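Local coordinates for STING-associated CdnE c-di-GMP synthase (Flavobacteriaceae, PDB 6WT8), which probably synthesises the cyclic dinucleotide c-di-GMP, the second messenger sensed by its partner STING in bacterial CBASS antiphage defence, at residues A[178-182]-A[183-187]. Residues are numbered along the deposited sequence; the frame is centred on the assembly and turned at random.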
# COMPACT_ATOMS: atom_id res chain seq x y z
N ILE A 178 23.32 0.97 8.99
CA ILE A 178 23.72 1.64 7.78
C ILE A 178 24.20 0.67 6.72
O ILE A 178 24.67 1.11 5.65
CB ILE A 178 24.81 2.71 8.03
CG1 ILE A 178 26.09 2.00 8.47
CG2 ILE A 178 24.34 3.77 9.01
CD1 ILE A 178 27.38 2.83 8.32
N GLU A 179 24.04 -0.63 6.94
CA GLU A 179 24.58 -1.62 6.01
C GLU A 179 23.60 -2.11 4.95
O GLU A 179 24.02 -2.86 4.06
CB GLU A 179 25.15 -2.82 6.79
CG GLU A 179 26.36 -2.44 7.63
CD GLU A 179 27.43 -1.73 6.80
OE1 GLU A 179 27.62 -2.12 5.62
OE2 GLU A 179 28.08 -0.78 7.30
N LYS A 180 22.32 -1.73 4.99
CA LYS A 180 21.36 -2.20 3.99
C LYS A 180 21.50 -1.40 2.71
O LYS A 180 21.87 -0.22 2.74
CB LYS A 180 19.91 -2.14 4.47
CG LYS A 180 19.67 -2.87 5.80
CD LYS A 180 18.18 -3.19 5.99
CE LYS A 180 17.33 -1.99 6.31
NZ LYS A 180 15.93 -2.37 6.71
N GLU A 181 21.19 -2.05 1.58
CA GLU A 181 21.47 -1.46 0.27
C GLU A 181 20.54 -0.29 0.00
O GLU A 181 20.97 0.73 -0.57
CB GLU A 181 21.24 -2.45 -0.86
CG GLU A 181 21.95 -3.75 -0.85
CD GLU A 181 21.49 -4.54 -2.04
OE1 GLU A 181 20.27 -4.82 -2.14
OE2 GLU A 181 22.33 -4.81 -2.92
N ASN A 182 19.26 -0.46 0.30
CA ASN A 182 18.24 0.45 -0.18
C ASN A 182 17.62 1.30 0.92
O ASN A 182 16.74 2.12 0.63
CB ASN A 182 17.13 -0.34 -0.91
CG ASN A 182 17.59 -0.89 -2.25
OD1 ASN A 182 18.23 -0.21 -3.05
ND2 ASN A 182 17.28 -2.16 -2.48
N SER A 183 18.05 1.17 2.17
CA SER A 183 17.53 2.09 3.20
C SER A 183 18.52 2.13 4.36
O SER A 183 19.39 1.27 4.51
CB SER A 183 16.12 1.69 3.71
OG SER A 183 16.23 0.43 4.40
N ILE A 184 18.31 3.13 5.22
CA ILE A 184 18.93 3.23 6.54
C ILE A 184 17.87 2.91 7.59
O ILE A 184 16.78 3.46 7.53
CB ILE A 184 19.49 4.65 6.76
CG1 ILE A 184 20.58 4.99 5.72
CG2 ILE A 184 20.10 4.76 8.19
CD1 ILE A 184 20.81 6.54 5.64
N TYR A 185 18.17 2.04 8.54
CA TYR A 185 17.17 1.62 9.52
C TYR A 185 17.46 2.30 10.85
O TYR A 185 18.55 2.12 11.41
CB TYR A 185 17.18 0.09 9.69
CG TYR A 185 15.87 -0.53 10.16
CD1 TYR A 185 14.64 -0.03 9.73
CD2 TYR A 185 15.87 -1.64 10.99
CE1 TYR A 185 13.43 -0.62 10.12
CE2 TYR A 185 14.68 -2.24 11.40
CZ TYR A 185 13.46 -1.74 10.96
OH TYR A 185 12.27 -2.33 11.37
N VAL A 186 16.52 3.11 11.34
CA VAL A 186 16.72 3.93 12.52
C VAL A 186 15.85 3.44 13.65
O VAL A 186 14.63 3.31 13.48
CB VAL A 186 16.39 5.40 12.23
CG1 VAL A 186 16.67 6.25 13.46
CG2 VAL A 186 17.19 5.85 11.01
N LYS A 187 16.43 3.25 14.83
CA LYS A 187 15.62 2.94 16.02
C LYS A 187 15.33 4.26 16.71
O LYS A 187 16.19 4.82 17.41
CB LYS A 187 16.35 1.95 16.91
CG LYS A 187 16.41 0.56 16.28
CD LYS A 187 16.87 -0.47 17.32
CE LYS A 187 15.85 -0.65 18.42
NZ LYS A 187 14.68 -1.42 17.89
O HOH W 1 21.04 0.25 6.20
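A single water bridges Lys180 and Ser183 in the loop of this β-hairpin, taking the N-H of Lys180 at 2.7 Å from its N and donating to the carbonyl O of Ser183 at 2.6 Å. No direct hydrogen bond links 178-182 to 183-187, so the water does here what a backbone bond does farther down a hairpin. The Lys180 side chain then folds back over the returning chain, turned along Ser183 by a bend at chi3 (-73°). Lys180 CE comes 3.3 Å from Ser183 OG. Lys180 NZ sits over one face of the Tyr185 ring, 4.2 Å from its centroid. In this cation-pi contact Lys180 NZ is displaced toward the rim, 3.9 Å from CG of Tyr185. The ammonium has a stronger partner in Asp196, whose OD1 also receives a hydrogen bond from Ser183 OG; the carboxylate and the ring together would be expected to hold the lysine end in place. Beyond the water, Ile178 and Ile184 meet loosely through their CG2 methyls, 4.4 Å apart. The loop connects strand 176-177 to the antiparallel strand 184-189, which pairs on its other edge with strand 192-204, while Ile178 and Ile184 rest on helix 154-172.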